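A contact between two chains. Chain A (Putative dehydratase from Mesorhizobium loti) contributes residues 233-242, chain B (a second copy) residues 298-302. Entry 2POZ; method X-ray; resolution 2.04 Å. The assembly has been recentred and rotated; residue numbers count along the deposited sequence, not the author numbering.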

# COMPACT_ATOMS: atom_id res chain seq x y z
N PRO A 233 7.68 -6.77 -22.41
CA PRO A 233 7.37 -8.17 -22.11
C PRO A 233 5.86 -8.43 -22.02
O PRO A 233 5.42 -9.58 -22.10
CB PRO A 233 8.09 -8.41 -20.79
CG PRO A 233 7.99 -7.07 -20.12
CD PRO A 233 8.32 -6.12 -21.26
N CYS A 234 5.08 -7.37 -21.84
CA CYS A 234 3.64 -7.54 -21.79
C CYS A 234 2.96 -6.40 -22.53
O CYS A 234 3.61 -5.42 -22.90
CB CYS A 234 3.12 -7.58 -20.35
SG CYS A 234 3.40 -6.06 -19.43
N ASP A 235 1.67 -6.56 -22.76
CA ASP A 235 0.89 -5.55 -23.46
C ASP A 235 1.07 -4.21 -22.76
O ASP A 235 0.91 -4.12 -21.54
CB ASP A 235 -0.59 -5.94 -23.46
CG ASP A 235 -1.42 -5.08 -24.39
OD1 ASP A 235 -1.32 -3.84 -24.32
OD2 ASP A 235 -2.19 -5.66 -25.19
N PRO A 236 1.42 -3.15 -23.51
CA PRO A 236 1.62 -1.81 -22.97
C PRO A 236 0.41 -1.32 -22.16
O PRO A 236 0.54 -0.44 -21.32
CB PRO A 236 1.84 -0.96 -24.22
CG PRO A 236 2.47 -1.91 -25.16
CD PRO A 236 1.68 -3.18 -24.96
N PHE A 237 -0.76 -1.90 -22.42
CA PHE A 237 -1.98 -1.52 -21.70
C PHE A 237 -1.97 -2.02 -20.25
O PHE A 237 -2.62 -1.43 -19.39
CB PHE A 237 -3.21 -2.14 -22.38
CG PHE A 237 -4.18 -1.13 -22.93
CD1 PHE A 237 -4.73 -1.31 -24.20
CD2 PHE A 237 -4.57 -0.02 -22.18
CE1 PHE A 237 -5.65 -0.40 -24.72
CE2 PHE A 237 -5.49 0.90 -22.69
CZ PHE A 237 -6.02 0.71 -23.97
N ASP A 238 -1.24 -3.10 -19.98
CA ASP A 238 -1.20 -3.69 -18.64
C ASP A 238 0.06 -3.44 -17.83
O ASP A 238 1.03 -4.20 -17.93
CB ASP A 238 -1.42 -5.20 -18.75
CG ASP A 238 -1.73 -5.85 -17.41
OD1 ASP A 238 -1.38 -5.27 -16.36
OD2 ASP A 238 -2.32 -6.95 -17.42
N ASN A 239 0.04 -2.40 -17.00
CA ASN A 239 1.20 -2.08 -16.17
C ASN A 239 1.31 -2.94 -14.92
O ASN A 239 2.35 -2.97 -14.26
CB ASN A 239 1.18 -0.60 -15.78
CG ASN A 239 1.45 0.30 -16.96
OD1 ASN A 239 2.26 -0.02 -17.82
ND2 ASN A 239 0.77 1.44 -17.00
N GLY A 240 0.23 -3.64 -14.57
CA GLY A 240 0.27 -4.51 -13.42
C GLY A 240 1.10 -5.72 -13.79
O GLY A 240 1.94 -6.19 -13.02
N ALA A 241 0.87 -6.25 -14.99
CA ALA A 241 1.63 -7.39 -15.47
C ALA A 241 3.10 -6.98 -15.59
O ALA A 241 3.99 -7.75 -15.26
CB ALA A 241 1.10 -7.86 -16.82
N LEU A 242 3.34 -5.75 -16.04
CA LEU A 242 4.71 -5.26 -16.19
C LEU A 242 5.48 -5.32 -14.87
O LEU A 242 6.63 -5.77 -14.85
CB LEU A 242 4.72 -3.82 -16.71
CG LEU A 242 6.09 -3.15 -16.91
CD1 LEU A 242 6.96 -3.98 -17.85
CD2 LEU A 242 5.89 -1.75 -17.48
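Chain B, residues 298-302: EAYNM

Two protein surfaces can pack closely without exchanging a single direct hydrogen bond, and this junction between two copies of a putative dehydratase is a compact example. Between these two stretches the polar links run through water, while the direct contacts are van der Waals in character. Only 168 Å² is buried here, both sides summed. Chain B brings a type I turn from Glu B298 to Asn B301, closed by a weak hydrogen bond from Asn B301 N to Glu B298 O at 3.3 Å. With phi/psi near -74/-8 and -117/19, Ala B299 and Tyr B300 form the bend; Asn B301 then adopts positive phi and psi, 59/38, and its CA-to-CB bond points toward chain A. That of Tyr B300 points away.

Chain A enters through loop. At Pro A233 there is no direct contact, but its carbonyl reaches the partner through water: water 1 donates to Pro A233 O at 2.7 Å and accepts from Asn B301 ND2 at 3.1 Å. Cys A234, in rotamer p, comes next, its CB lying 4.1 Å from Asn B301 ND2. A second relay follows at Asp A235, where water 2 accepts from the backbone, Asp A235 N, at 3.0 Å and lies 2.5 Å from Asn B301 OD1, to which it can donate. The amide group of Asn B301 is thus linked by water to chain A backbone through both its nitrogen and its oxygen.

Asp A235 also opens a type I turn that ends at Asp A238. The backbone closes it, Asp A238 N donating to Asp A235 O at 2.8 Å, and the side chain braces it, Phe A237 N donating to Asp A235 OD1 at 2.8 Å. Pro A236 and Phe A237 occupy the middle of this turn without touching chain B; although the CA-to-CB bond of Phe A237 points toward the partner, the end of its side chain leads away.

Asp A238 is where the two turns meet, its CA 7.0 Å from Tyr B300 CA. One carboxylate oxygen caps the helix that starts at Asn A239: Asp A238 OD1 accepts from Ala A241 N at 2.8 Å and, weakly, from Gly A240 N at 2.9 Å. The other packs on chain B, with Asp A238 OD2 at 3.5 Å from each of Ala B299 O, Tyr B300 C and Asn B301 CB. Because OD2 and Ala B299 O are both acceptors, their proximity is not a hydrogen bond. Water 3 lies close by and can donate to Asp A238 OD2 and to Glu B298 O, each at 3.1 Å.

Within the helix, Asn A239 and Gly A240 make no contact with this stretch of chain B. Ala A241 returns to it, its CB 3.9 Å from Asn B301 ND2 and its CA 6.8 Å from Asn B301 CA. At Leu A242 the helix runs on beyond the contact.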

# COMPACT_ATOMS: atom_id res chain seq x y z
N GLU B 298 -8.84 -11.00 -19.54
CA GLU B 298 -7.93 -10.49 -20.56
C GLU B 298 -7.29 -9.18 -20.16
O GLU B 298 -6.19 -8.87 -20.60
CB GLU B 298 -8.65 -10.26 -21.88
CG GLU B 298 -9.35 -11.46 -22.45
CD GLU B 298 -9.73 -11.24 -23.89
OE1 GLU B 298 -8.83 -11.27 -24.75
OE2 GLU B 298 -10.93 -11.02 -24.16
N ALA B 299 -8.00 -8.39 -19.36
CA ALA B 299 -7.50 -7.10 -18.90
C ALA B 299 -6.43 -7.32 -17.84
O ALA B 299 -5.76 -6.37 -17.42
CB ALA B 299 -8.65 -6.26 -18.32
N TYR B 300 -6.27 -8.56 -17.41
CA TYR B 300 -5.26 -8.91 -16.42
C TYR B 300 -4.21 -9.87 -16.98
O TYR B 300 -3.51 -10.56 -16.23
CB TYR B 300 -5.91 -9.48 -15.16
CG TYR B 300 -6.65 -8.42 -14.37
CD1 TYR B 300 -7.94 -8.04 -14.71
CD2 TYR B 300 -6.02 -7.76 -13.31
CE1 TYR B 300 -8.60 -7.02 -14.01
CE2 TYR B 300 -6.67 -6.74 -12.61
CZ TYR B 300 -7.96 -6.37 -12.97
OH TYR B 300 -8.62 -5.36 -12.28
N ASN B 301 -4.14 -9.93 -18.31
CA ASN B 301 -3.14 -10.74 -19.00
C ASN B 301 -3.21 -12.23 -18.66
O ASN B 301 -2.17 -12.88 -18.55
CB ASN B 301 -1.74 -10.19 -18.65
CG ASN B 301 -0.78 -10.23 -19.83
OD1 ASN B 301 -1.16 -9.89 -20.96
ND2 ASN B 301 0.47 -10.61 -19.58
N MSE B 302 -4.42 -12.75 -18.50
CA MSE B 302 -4.60 -14.16 -18.17
C MSE B 302 -5.32 -14.95 -19.26
O MSE B 302 -6.03 -14.38 -20.09
CB MSE B 302 -5.42 -14.30 -16.88
CG MSE B 302 -4.80 -13.68 -15.65
SE MSE B 302 -5.98 -13.89 -14.11
CE MSE B 302 -5.44 -15.68 -13.61
O HOH W 1 3.31 -10.87 -20.90
O HOH W 2 0.49 -9.32 -22.80
O HOH W 3 -3.32 -7.71 -20.28